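Local coordinates for protein PppA (Pseudomonas aeruginosa, PDB 6JKV) that probably removes phosphate from serine and threonine residues of proteins as a manganese-binding PP2C-type phosphatase, and is a key regulatory component of the type VI secretion system, at residues G55-A60 against T255-R260; V124-R129 against D207-C212; S159-L164 against P179-V184. All blocks are in the same frame, centred on the assembly; numbering follows the deposited sequence.

In the fold
Interactions 1 and 2 lie side by side in the middle of the beta sandwich, their centres about 6 Å apart, and both span the gap between its two antiparallel sheets. Strands 56-63 and 120-129 are neighbours in one sheet, strands 254-261 and 208-212 in the other, so the two contacts form one continuous core. Along the chain, 124-129 and 207-212 fall between the segments of interaction 1, and interaction 3 falls between those of interaction 2. Interaction 3 is local and at the surface, its centre about 24 Å from each of the others, where a short helix meets a loop whose Val184 approaches the manganese site.

Interaction 1 (G55-A60 against T255-R260); sequences GLWVVA and TALVVR
Val259 of one strand sets a methyl group squarely on the indole of Trp57 in the facing strand. CG2 lies 3.5 Å from the centroid of the five-membered ring of Trp57 and 9° off its normal, a CH-pi contact over the face, while CG1 reaches the benzene half, 3.9 Å from CZ2 of Trp57. The indole is brought here by its first torsion, which turns CG away from the carbonyl carbon and beside the backbone N (chi1 -55°), so the ring lies back over Gly55; the carbonyl carbon of that glycine lies against the opposite face, near its rim. The indole thus has its own chain on one face and the other sheet on the other, and its NE1 makes a weak hydrogen bond to Ser31.

Leu257 fills the next position along. Its two methyls part: CD2 comes within 3.7 Å of Trp57 CB, lying roughly perpendicular to that side chain, whereas CD1 reaches the backbone, 3.6 Å from Val58 O. Val59 and Leu257 run alongside one another in opposite senses, with Val59 CG2 3.9 Å from Leu257 CB. Beyond them Thr255 offers its methyl, CG2, to Val59 CG1 at 4.3 Å and keeps its hydroxyl for Ser35 and Asp46.

Alternate residues face the contact, as in any strand, and the beta-branched valines suit the extended backbone and present methyls to the facing sheet. The two strands run nearly antiparallel, at 163°, with axes 8.0 Å apart, too far for backbone pairing. No hydrogen bond crosses between them. What joins the two sheets here is therefore apolar packing, including the CH-pi contact of Val259 CG2, the chemistry of a sandwich core.

Interaction 2 (V124-R129 against D207-C212); sequences VLLAAR and DSFLLC
Val124 opens the contact by meeting Leu211 with both side chain and backbone. Its CG1 stands 4.4 Å from Leu211 CB, a loose touch, while the far methyl of the leucine, CD2, comes to 3.6 Å from Val124 O. With CG of Leu211 beside its own backbone N (chi1 -64°), the second torsion turns CD2 along the backbone of 124-126, 4.0 Å from Leu125 CA and 3.8 Å from Leu126 N. A branched, flexible leucine suits this place because it can lay a methyl against main chain that already pairs with neighbouring strands.

Leu125 turns its side chain away and touches Leu96 of helix 89-114. With Leu126 the strand faces the other sheet again and meets Phe209: Leu126 CD2 sits over one face of the phenyl ring of Phe209, 4.2 Å from its centroid and 24° off the normal, displaced toward the rim near CG and CD2 of Phe209. The methyl and the ring face make a CH-pi contact.

The strands run at 151° with axes 7.7 Å apart, one from each sheet. Around them, Val59 of strand 56-63 and Leu143 of strand 142-147 touch both Val124 and Leu211, Ala133 of strand 132-138 packs on Leu126, and helix 89-114 covers the outer side of strand 120-129.

Interaction 3 (S159-L164 against P179-V184); sequences SYVQEL and PRANVV
Tyr160 and Val183 are joined by the one direct hydrogen bond of this contact: Tyr160 N donates to Val183 O at 3.3 Å, long but nearly straight (169°). Ser159 CA adds a CA-H...O contact to the same oxygen at 3.5 Å, and Ser159 and Val184 form a single beta bridge. A water makes a second link. It donates to Arg180 O and to Val183 O, both at 2.6 Å, and accepts from Val161 N at 3.2 Å, so it ties the first turn of the helix to both ends of the facing beta turn.

Packing comes next. Tyr160 carries its CG opposite the backbone N (chi1 -166°), which brings the ring alongside Arg180, both pointing the same way. Methylenes and guanidinium both touch the ring obliquely, CB of Arg180 standing 3.7 Å from Tyr160 CD2 and NH1 against CE2 farther out, where ring and guanidinium planes differ by 27°. A long side chain suits this exposed edge of the contact. Val183 CG1 rests on Tyr160 CB at 3.8 Å, and Val161 pushes CG2 against the N and CA of Ala181, with the alanine CB also in touch.

Within the segments, Ser159 OG accepts from Gln162 N at 2.9 Å, and Val183 N bonds to Arg180 O. These are a serine N-cap at the start of helix 160-165 and a type I beta turn at 180-183, a capped helix start docked on a turn at the surface, from which the chain runs on to Val184, whose side chain lies about 8 Å from a bound manganese ion.

Interaction 1 (G55-A60 against T255-R260)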
ATOM      1  N   GLY A  55     -12.648   7.870  -3.666  1.00 16.41           N
ATOM      2  CA  GLY A  55     -11.318   8.240  -4.186  1.00 16.46           C
ATOM      3  C   GLY A  55     -10.205   7.722  -3.293  1.00 15.48           C
ATOM      4  O   GLY A  55      -9.246   8.450  -3.095  1.00 15.08           O
ATOM      5  N   LEU A  56     -10.338   6.501  -2.773  1.00 16.22           N
ATOM      6  CA  LEU A  56      -9.406   5.940  -1.765  1.00 16.67           C
ATOM      7  C   LEU A  56      -8.962   4.547  -2.189  1.00 17.56           C
ATOM      8  O   LEU A  56      -9.825   3.722  -2.549  1.00 19.38           O
ATOM      9  CB  LEU A  56     -10.079   5.866  -0.395  1.00 17.65           C
ATOM     10  CG  LEU A  56      -9.140   5.499   0.753  1.00 17.12           C
ATOM     11  CD1 LEU A  56      -8.005   6.502   0.867  1.00 15.80           C
ATOM     12  CD2 LEU A  56      -9.908   5.430   2.064  1.00 18.66           C
ATOM     13  N   TRP A  57      -7.656   4.309  -2.131  1.00 16.40           N
ATOM     14  CA  TRP A  57      -7.049   2.990  -2.429  1.00 16.18           C
ATOM     15  C   TRP A  57      -5.955   2.724  -1.406  1.00 15.41           C
ATOM     16  O   TRP A  57      -5.111   3.601  -1.201  1.00 15.80           O
ATOM     17  CB  TRP A  57      -6.527   2.953  -3.863  1.00 15.77           C
ATOM     18  CG  TRP A  57      -7.596   3.317  -4.841  1.00 16.20           C
ATOM     19  CD1 TRP A  57      -8.522   2.483  -5.390  1.00 16.91           C
ATOM     20  CD2 TRP A  57      -7.872   4.626  -5.363  1.00 16.04           C
ATOM     21  NE1 TRP A  57      -9.350   3.180  -6.228  1.00 18.19           N
ATOM     22  CE2 TRP A  57      -8.965   4.497  -6.239  1.00 17.31           C
ATOM     23  CE3 TRP A  57      -7.294   5.883  -5.186  1.00 17.09           C
ATOM     24  CZ2 TRP A  57      -9.489   5.582  -6.940  1.00 17.47           C
ATOM     25  CZ3 TRP A  57      -7.812   6.957  -5.880  1.00 17.57           C
ATOM     26  CH2 TRP A  57      -8.897   6.807  -6.737  1.00 17.14           C
ATOM     27  N   VAL A  58      -6.000   1.555  -0.781  1.00 15.88           N
ATOM     28  CA  VAL A  58      -5.132   1.231   0.376  1.00 16.36           C
ATOM     29  C   VAL A  58      -4.578  -0.173   0.167  1.00 15.97           C
ATOM     30  O   VAL A  58      -5.337  -1.056  -0.259  1.00 17.17           O
ATOM     31  CB  VAL A  58      -5.901   1.350   1.705  1.00 16.62           C
ATOM     32  CG1 VAL A  58      -5.038   0.923   2.881  1.00 16.11           C
ATOM     33  CG2 VAL A  58      -6.446   2.757   1.920  1.00 17.24           C
ATOM     34  N   VAL A  59      -3.294  -0.348   0.462  1.00 15.91           N
ATOM     35  CA  VAL A  59      -2.670  -1.676   0.685  1.00 16.49           C
ATOM     36  C   VAL A  59      -1.944  -1.639   2.033  1.00 16.88           C
ATOM     37  O   VAL A  59      -1.224  -0.666   2.290  1.00 16.91           O
ATOM     38  CB  VAL A  59      -1.731  -2.051  -0.466  1.00 16.27           C
ATOM     39  CG1 VAL A  59      -0.943  -3.314  -0.146  1.00 16.60           C
ATOM     40  CG2 VAL A  59      -2.490  -2.199  -1.777  1.00 17.06           C
ATOM     41  N   ALA A  60      -2.142  -2.667   2.858  1.00 17.14           N
ATOM     42  CA  ALA A  60      -1.529  -2.784   4.198  1.00 17.26           C
ATOM     43  C   ALA A  60      -0.905  -4.171   4.362  1.00 17.24           C
ATOM     44  O   ALA A  60      -1.623  -5.165   4.208  1.00 18.21           O
ATOM     45  CB  ALA A  60      -2.566  -2.508   5.262  1.00 16.78           C
ATOM     46  N   THR A 255       0.136  -8.740  -2.876  1.00 18.79           N
ATOM     47  CA  THR A 255      -1.069  -7.933  -3.157  1.00 19.48           C
ATOM     48  C   THR A 255      -0.714  -6.851  -4.175  1.00 18.80           C
ATOM     49  O   THR A 255       0.367  -6.241  -4.047  1.00 19.10           O
ATOM     50  CB  THR A 255      -1.643  -7.324  -1.874  1.00 19.05           C
ATOM     51  OG1 THR A 255      -1.858  -8.391  -0.951  1.00 20.46           O
ATOM     52  CG2 THR A 255      -2.939  -6.578  -2.124  1.00 18.60           C
ATOM     53  N   ALA A 256      -1.598  -6.641  -5.145  1.00 18.44           N
ATOM     54  CA  ALA A 256      -1.460  -5.589  -6.167  1.00 18.17           C
ATOM     55  C   ALA A 256      -2.802  -4.876  -6.302  1.00 17.41           C
ATOM     56  O   ALA A 256      -3.854  -5.545  -6.315  1.00 18.61           O
ATOM     57  CB  ALA A 256      -0.998  -6.177  -7.478  1.00 19.04           C
ATOM     58  N   LEU A 257      -2.743  -3.552  -6.350  1.00 17.02           N
ATOM     59  CA  LEU A 257      -3.921  -2.685  -6.572  1.00 16.66           C
ATOM     60  C   LEU A 257      -3.531  -1.645  -7.617  1.00 16.72           C
ATOM     61  O   LEU A 257      -2.546  -0.906  -7.388  1.00 16.07           O
ATOM     62  CB  LEU A 257      -4.325  -2.041  -5.245  1.00 15.53           C
ATOM     63  CG  LEU A 257      -5.766  -1.552  -5.159  1.00 16.17           C
ATOM     64  CD1 LEU A 257      -6.276  -1.604  -3.719  1.00 16.00           C
ATOM     65  CD2 LEU A 257      -5.858  -0.144  -5.717  1.00 16.28           C
ATOM     66  N   VAL A 258      -4.255  -1.625  -8.735  1.00 16.77           N
ATOM     67  CA  VAL A 258      -3.951  -0.724  -9.878  1.00 16.85           C
ATOM     68  C   VAL A 258      -5.089   0.283 -10.012  1.00 17.25           C
ATOM     69  O   VAL A 258      -6.263  -0.116  -9.930  1.00 18.56           O
ATOM     70  CB  VAL A 258      -3.685  -1.499 -11.181  1.00 17.37           C
ATOM     71  CG1 VAL A 258      -3.721  -0.583 -12.402  1.00 18.12           C
ATOM     72  CG2 VAL A 258      -2.352  -2.219 -11.094  1.00 16.60           C
ATOM     73  N   VAL A 259      -4.718   1.546 -10.179  1.00 16.61           N
ATOM     74  CA  VAL A 259      -5.659   2.668 -10.408  1.00 16.66           C
ATOM     75  C   VAL A 259      -5.271   3.323 -11.732  1.00 17.11           C
ATOM     76  O   VAL A 259      -4.066   3.573 -11.957  1.00 16.44           O
ATOM     77  CB  VAL A 259      -5.627   3.673  -9.245  1.00 16.18           C
ATOM     78  CG1 VAL A 259      -6.634   4.794  -9.437  1.00 16.32           C
ATOM     79  CG2 VAL A 259      -5.859   2.983  -7.910  1.00 17.36           C
ATOM     80  N   ARG A 260      -6.264   3.607 -12.566  1.00 16.65           N
ATOM     81  CA  ARG A 260      -6.056   4.294 -13.858  1.00 17.41           C
ATOM     82  C   ARG A 260      -6.945   5.534 -13.921  1.00 17.56           C
ATOM     83  O   ARG A 260      -8.143   5.415 -13.642  1.00 16.23           O
ATOM     84  CB  ARG A 260      -6.357   3.358 -15.028  1.00 17.81           C
ATOM     85  CG  ARG A 260      -6.137   4.016 -16.383  1.00 18.76           C
ATOM     86  CD  ARG A 260      -6.310   3.035 -17.512  1.00 20.03           C
ATOM     87  NE  ARG A 260      -5.120   2.227 -17.729  1.00 19.86           N
ATOM     88  CZ  ARG A 260      -4.044   2.633 -18.383  1.00 20.61           C
ATOM     89  NH1 ARG A 260      -3.979   3.869 -18.858  1.00 21.17           N
ATOM     90  NH2 ARG A 260      -3.034   1.795 -18.560  1.00 20.48           N
TER

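Interaction 2 (V124-R129 against D207-C212)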
ATOM      1  N   VAL A 124       0.222   1.802   2.697  1.00 15.89           N
ATOM      2  CA  VAL A 124       0.368   2.739   1.555  1.00 16.07           C
ATOM      3  C   VAL A 124      -1.041   3.034   1.053  1.00 15.39           C
ATOM      4  O   VAL A 124      -1.809   2.083   0.822  1.00 15.70           O
ATOM      5  CB  VAL A 124       1.292   2.180   0.453  1.00 16.10           C
ATOM      6  CG1 VAL A 124       0.835   0.830  -0.063  1.00 15.73           C
ATOM      7  CG2 VAL A 124       1.436   3.161  -0.695  1.00 16.51           C
ATOM      8  N   LEU A 125      -1.389   4.309   0.949  1.00 14.42           N
ATOM      9  CA  LEU A 125      -2.702   4.718   0.412  1.00 14.74           C
ATOM     10  C   LEU A 125      -2.472   5.785  -0.652  1.00 15.11           C
ATOM     11  O   LEU A 125      -1.421   6.446  -0.640  1.00 14.21           O
ATOM     12  CB  LEU A 125      -3.648   5.167   1.536  1.00 14.58           C
ATOM     13  CG  LEU A 125      -3.410   6.527   2.188  1.00 16.13           C
ATOM     14  CD1 LEU A 125      -4.134   7.642   1.445  1.00 16.75           C
ATOM     15  CD2 LEU A 125      -3.868   6.499   3.641  1.00 17.10           C
ATOM     16  N   LEU A 126      -3.418   5.859  -1.583  1.00 15.25           N
ATOM     17  CA  LEU A 126      -3.556   6.974  -2.542  1.00 15.34           C
ATOM     18  C   LEU A 126      -4.989   7.492  -2.431  1.00 15.31           C
ATOM     19  O   LEU A 126      -5.920   6.678  -2.471  1.00 16.14           O
ATOM     20  CB  LEU A 126      -3.225   6.480  -3.951  1.00 14.99           C
ATOM     21  CG  LEU A 126      -3.542   7.450  -5.085  1.00 15.45           C
ATOM     22  CD1 LEU A 126      -2.473   8.527  -5.172  1.00 14.83           C
ATOM     23  CD2 LEU A 126      -3.685   6.714  -6.409  1.00 15.18           C
ATOM     24  N   ALA A 127      -5.146   8.797  -2.254  1.00 15.37           N
ATOM     25  CA  ALA A 127      -6.454   9.478  -2.257  1.00 16.32           C
ATOM     26  C   ALA A 127      -6.441  10.505  -3.383  1.00 16.73           C
ATOM     27  O   ALA A 127      -5.440  11.236  -3.500  1.00 16.88           O
ATOM     28  CB  ALA A 127      -6.713  10.121  -0.924  1.00 17.11           C
ATOM     29  N   ALA A 128      -7.493  10.529  -4.194  1.00 16.10           N
ATOM     30  CA  ALA A 128      -7.568  11.373  -5.400  1.00 16.63           C
ATOM     31  C   ALA A 128      -8.855  12.189  -5.369  1.00 16.91           C
ATOM     32  O   ALA A 128      -9.897  11.665  -4.936  1.00 15.89           O
ATOM     33  CB  ALA A 128      -7.477  10.530  -6.650  1.00 16.20           C
ATOM     34  N   ARG A 129      -8.746  13.445  -5.797  1.00 18.58           N
ATOM     35  CA  ARG A 129      -9.883  14.355  -6.074  1.00 19.56           C
ATOM     36  C   ARG A 129      -9.566  15.126  -7.358  1.00 20.39           C
ATOM     37  O   ARG A 129      -8.666  15.974  -7.337  1.00 19.83           O
ATOM     38  CB  ARG A 129     -10.110  15.322  -4.911  1.00 20.03           C
ATOM     39  CG  ARG A 129     -10.545  14.655  -3.615  1.00 20.54           C
ATOM     40  CD  ARG A 129     -11.948  14.099  -3.720  1.00 21.89           C
ATOM     41  NE  ARG A 129     -12.444  13.675  -2.417  1.00 24.20           N
ATOM     42  CZ  ARG A 129     -12.250  12.477  -1.871  1.00 23.41           C
ATOM     43  NH1 ARG A 129     -11.565  11.549  -2.525  1.00 21.58           N
ATOM     44  NH2 ARG A 129     -12.746  12.215  -0.665  1.00 24.20           N
ATOM     45  N   ASP A 207      -2.662   8.549 -16.665  1.00 18.77           N
ATOM     46  CA  ASP A 207      -1.777   8.133 -15.550  1.00 18.29           C
ATOM     47  C   ASP A 207      -2.280   6.805 -14.993  1.00 16.80           C
ATOM     48  O   ASP A 207      -3.501   6.606 -14.965  1.00 16.84           O
ATOM     49  CB  ASP A 207      -1.736   9.160 -14.418  1.00 17.74           C
ATOM     50  CG  ASP A 207      -0.877  10.370 -14.725  1.00 19.08           C
ATOM     51  OD1 ASP A 207      -0.273  10.406 -15.816  1.00 19.20           O
ATOM     52  OD2 ASP A 207      -0.829  11.280 -13.866  1.00 19.44           O
ATOM     53  N   SER A 208      -1.347   5.947 -14.584  1.00 16.48           N
ATOM     54  CA  SER A 208      -1.610   4.677 -13.869  1.00 17.42           C
ATOM     55  C   SER A 208      -0.855   4.701 -12.543  1.00 16.30           C
ATOM     56  O   SER A 208       0.187   5.382 -12.458  1.00 16.70           O
ATOM     57  CB  SER A 208      -1.189   3.480 -14.676  1.00 18.31           C
ATOM     58  OG  SER A 208      -2.259   3.009 -15.468  1.00 20.66           O
ATOM     59  N   PHE A 209      -1.364   3.953 -11.573  1.00 15.34           N
ATOM     60  CA  PHE A 209      -0.776   3.845 -10.222  1.00 16.05           C
ATOM     61  C   PHE A 209      -0.822   2.391  -9.788  1.00 16.27           C
ATOM     62  O   PHE A 209      -1.809   1.702 -10.074  1.00 17.09           O
ATOM     63  CB  PHE A 209      -1.523   4.730  -9.227  1.00 16.05           C
ATOM     64  CG  PHE A 209      -1.573   6.175  -9.632  1.00 14.72           C
ATOM     65  CD1 PHE A 209      -0.520   7.022  -9.351  1.00 14.54           C
ATOM     66  CD2 PHE A 209      -2.676   6.681 -10.296  1.00 15.74           C
ATOM     67  CE1 PHE A 209      -0.570   8.356  -9.718  1.00 15.24           C
ATOM     68  CE2 PHE A 209      -2.729   8.018 -10.657  1.00 15.87           C
ATOM     69  CZ  PHE A 209      -1.677   8.851 -10.368  1.00 15.63           C
ATOM     70  N   LEU A 210       0.234   1.957  -9.114  1.00 15.92           N
ATOM     71  CA  LEU A 210       0.306   0.621  -8.494  1.00 15.92           C
ATOM     72  C   LEU A 210       0.620   0.783  -7.010  1.00 14.82           C
ATOM     73  O   LEU A 210       1.672   1.357  -6.688  1.00 14.36           O
ATOM     74  CB  LEU A 210       1.387  -0.211  -9.184  1.00 16.91           C
ATOM     75  CG  LEU A 210       1.757  -1.491  -8.437  1.00 17.09           C
ATOM     76  CD1 LEU A 210       0.635  -2.509  -8.559  1.00 17.09           C
ATOM     77  CD2 LEU A 210       3.070  -2.062  -8.943  1.00 17.21           C
ATOM     78  N   LEU A 211      -0.291   0.309  -6.169  1.00 15.35           N
ATOM     79  CA  LEU A 211      -0.054   0.076  -4.729  1.00 15.30           C
ATOM     80  C   LEU A 211       0.229  -1.417  -4.552  1.00 15.73           C
ATOM     81  O   LEU A 211      -0.534  -2.260  -5.098  1.00 15.20           O
ATOM     82  CB  LEU A 211      -1.284   0.504  -3.927  1.00 15.28           C
ATOM     83  CG  LEU A 211      -1.643   1.989  -3.964  1.00 16.07           C
ATOM     84  CD1 LEU A 211      -2.389   2.373  -5.237  1.00 17.29           C
ATOM     85  CD2 LEU A 211      -2.491   2.342  -2.747  1.00 17.15           C
ATOM     86  N   CYS A 212       1.287  -1.759  -3.825  1.00 15.88           N
ATOM     87  CA  CYS A 212       1.648  -3.183  -3.658  1.00 16.81           C
ATOM     88  C   CYS A 212       2.368  -3.407  -2.335  1.00 16.72           C
ATOM     89  O   CYS A 212       2.950  -2.457  -1.772  1.00 15.84           O
ATOM     90  CB  CYS A 212       2.483  -3.692  -4.832  1.00 17.78           C
ATOM     91  SG  CYS A 212       4.158  -3.011  -4.954  1.00 17.12           S
TER

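Interaction 3 (S159-L164 against P179-V184)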
ATOM      1  N   SER A 159      12.624   1.418   5.679  1.00 22.40           N
ATOM      2  CA  SER A 159      13.343   0.147   5.898  1.00 22.20           C
ATOM      3  C   SER A 159      14.796   0.449   6.243  1.00 22.34           C
ATOM      4  O   SER A 159      15.341   1.480   5.788  1.00 20.57           O
ATOM      5  CB  SER A 159      13.260  -0.748   4.693  1.00 22.13           C
ATOM      6  OG  SER A 159      14.153  -0.314   3.677  1.00 21.74           O
ATOM      7  N   TYR A 160      15.378  -0.442   7.034  1.00 23.39           N
ATOM      8  CA  TYR A 160      16.798  -0.385   7.436  1.00 25.07           C
ATOM      9  C   TYR A 160      17.676  -0.331   6.186  1.00 25.49           C
ATOM     10  O   TYR A 160      18.614   0.490   6.144  1.00 25.95           O
ATOM     11  CB  TYR A 160      17.157  -1.600   8.285  1.00 26.00           C
ATOM     12  CG  TYR A 160      18.473  -1.447   8.991  1.00 27.55           C
ATOM     13  CD1 TYR A 160      18.567  -0.691  10.149  1.00 28.54           C
ATOM     14  CD2 TYR A 160      19.625  -2.028   8.491  1.00 28.96           C
ATOM     15  CE1 TYR A 160      19.773  -0.534  10.808  1.00 30.28           C
ATOM     16  CE2 TYR A 160      20.837  -1.893   9.145  1.00 30.90           C
ATOM     17  CZ  TYR A 160      20.911  -1.131  10.299  1.00 31.23           C
ATOM     18  OH  TYR A 160      22.094  -0.985  10.963  1.00 32.52           O
ATOM     19  N   VAL A 161      17.370  -1.193   5.211  1.00 25.06           N
ATOM     20  CA  VAL A 161      18.096  -1.273   3.914  1.00 25.80           C
ATOM     21  C   VAL A 161      18.049   0.106   3.254  1.00 25.34           C
ATOM     22  O   VAL A 161      19.112   0.599   2.880  1.00 26.10           O
ATOM     23  CB  VAL A 161      17.521  -2.372   2.998  1.00 26.42           C
ATOM     24  CG1 VAL A 161      18.177  -2.362   1.623  1.00 26.86           C
ATOM     25  CG2 VAL A 161      17.668  -3.739   3.636  1.00 27.44           C
ATOM     26  N   GLN A 162      16.865   0.714   3.143  1.00 24.93           N
ATOM     27  CA  GLN A 162      16.691   1.997   2.413  1.00 25.32           C
ATOM     28  C   GLN A 162      17.553   3.080   3.068  1.00 26.77           C
ATOM     29  O   GLN A 162      18.124   3.898   2.329  1.00 28.36           O
ATOM     30  CB  GLN A 162      15.229   2.436   2.377  1.00 24.48           C
ATOM     31  CG  GLN A 162      15.003   3.683   1.533  1.00 24.07           C
ATOM     32  CD  GLN A 162      15.226   3.413   0.066  1.00 24.37           C
ATOM     33  OE1 GLN A 162      14.487   2.654  -0.554  1.00 24.38           O
ATOM     34  NE2 GLN A 162      16.231   4.050  -0.510  1.00 25.64           N
ATOM     35  N   GLU A 163      17.655   3.081   4.399  1.00 27.65           N
ATOM     36  CA  GLU A 163      18.491   4.067   5.135  1.00 28.62           C
ATOM     37  C   GLU A 163      19.962   3.836   4.794  1.00 30.96           C
ATOM     38  O   GLU A 163      20.679   4.835   4.608  1.00 35.75           O
ATOM     39  CB  GLU A 163      18.260   3.989   6.640  1.00 29.17           C
ATOM     40  CG  GLU A 163      16.816   4.245   7.038  1.00 29.56           C
ATOM     41  CD  GLU A 163      16.563   4.189   8.535  1.00 31.19           C
ATOM     42  OE1 GLU A 163      15.932   5.123   9.057  1.00 33.47           O
ATOM     43  OE2 GLU A 163      16.984   3.203   9.181  1.00 34.43           O
ATOM     44  N   LEU A 164      20.392   2.577   4.701  1.00 30.67           N
ATOM     45  CA  LEU A 164      21.784   2.252   4.300  1.00 31.96           C
ATOM     46  C   LEU A 164      22.005   2.707   2.851  1.00 32.50           C
ATOM     47  O   LEU A 164      23.082   3.261   2.565  1.00 36.80           O
ATOM     48  CB  LEU A 164      22.057   0.753   4.463  1.00 31.19           C
ATOM     49  CG  LEU A 164      22.099   0.220   5.892  1.00 31.17           C
ATOM     50  CD1 LEU A 164      22.113  -1.300   5.877  1.00 31.85           C
ATOM     51  CD2 LEU A 164      23.298   0.752   6.655  1.00 32.71           C
ATOM     52  N   PRO A 179      20.130  -8.798   3.521  1.00 30.83           N
ATOM     53  CA  PRO A 179      19.630  -9.592   4.645  1.00 30.73           C
ATOM     54  C   PRO A 179      18.876  -8.785   5.716  1.00 29.44           C
ATOM     55  O   PRO A 179      18.130  -9.398   6.449  1.00 30.54           O
ATOM     56  CB  PRO A 179      20.887 -10.256   5.227  1.00 32.28           C
ATOM     57  CG  PRO A 179      22.048  -9.429   4.713  1.00 33.08           C
ATOM     58  CD  PRO A 179      21.593  -8.870   3.385  1.00 32.18           C
ATOM     59  N   ARG A 180      19.038  -7.458   5.761  1.00 28.92           N
ATOM     60  CA  ARG A 180      18.354  -6.580   6.749  1.00 28.03           C
ATOM     61  C   ARG A 180      16.999  -6.092   6.223  1.00 26.76           C
ATOM     62  O   ARG A 180      16.397  -5.234   6.882  1.00 25.92           O
ATOM     63  CB  ARG A 180      19.238  -5.381   7.099  1.00 28.00           C
ATOM     64  CG  ARG A 180      20.559  -5.748   7.759  1.00 29.63           C
ATOM     65  CD  ARG A 180      20.389  -6.162   9.202  1.00 29.60           C
ATOM     66  NE  ARG A 180      21.667  -6.570   9.772  1.00 30.56           N
ATOM     67  CZ  ARG A 180      22.366  -5.890  10.677  1.00 31.40           C
ATOM     68  NH1 ARG A 180      21.913  -4.748  11.167  1.00 31.18           N
ATOM     69  NH2 ARG A 180      23.513  -6.370  11.120  1.00 32.55           N
ATOM     70  N   ALA A 181      16.501  -6.652   5.118  1.00 26.77           N
ATOM     71  CA  ALA A 181      15.263  -6.199   4.439  1.00 25.44           C
ATOM     72  C   ALA A 181      14.018  -6.437   5.306  1.00 24.34           C
ATOM     73  O   ALA A 181      12.981  -5.839   5.002  1.00 23.59           O
ATOM     74  CB  ALA A 181      15.122  -6.886   3.100  1.00 25.53           C
ATOM     75  N   ASN A 182      14.091  -7.294   6.326  1.00 24.88           N
ATOM     76  CA  ASN A 182      12.898  -7.649   7.136  1.00 25.04           C
ATOM     77  C   ASN A 182      12.678  -6.614   8.244  1.00 25.20           C
ATOM     78  O   ASN A 182      11.652  -6.699   8.930  1.00 24.49           O
ATOM     79  CB  ASN A 182      13.006  -9.060   7.707  1.00 26.40           C
ATOM     80  CG  ASN A 182      12.588 -10.114   6.702  1.00 26.92           C
ATOM     81  OD1 ASN A 182      13.331 -10.437   5.775  1.00 28.09           O
ATOM     82  ND2 ASN A 182      11.391 -10.656   6.877  1.00 24.71           N
ATOM     83  N   VAL A 183      13.597  -5.666   8.409  1.00 25.32           N
ATOM     84  CA  VAL A 183      13.450  -4.582   9.415  1.00 25.06           C
ATOM     85  C   VAL A 183      12.710  -3.423   8.754  1.00 23.75           C
ATOM     86  O   VAL A 183      13.258  -2.807   7.842  1.00 25.57           O
ATOM     87  CB  VAL A 183      14.805  -4.148   9.987  1.00 26.24           C
ATOM     88  CG1 VAL A 183      14.671  -2.906  10.854  1.00 26.54           C
ATOM     89  CG2 VAL A 183      15.447  -5.283  10.759  1.00 27.41           C
ATOM     90  N   VAL A 184      11.486  -3.172   9.200  1.00 23.14           N
ATOM     91  CA  VAL A 184      10.692  -1.982   8.798  1.00 22.47           C
ATOM     92  C   VAL A 184      10.885  -0.925   9.886  1.00 22.58           C
ATOM     93  O   VAL A 184      10.758  -1.266  11.074  1.00 22.83           O
ATOM     94  CB  VAL A 184       9.216  -2.356   8.575  1.00 21.99           C
ATOM     95  CG1 VAL A 184       8.349  -1.133   8.400  1.00 21.13           C
ATOM     96  CG2 VAL A 184       9.069  -3.292   7.383  1.00 22.21           C
TER
HETATM   97  O   HOH W   1      15.048  -3.228   6.065  1.00 37.90           O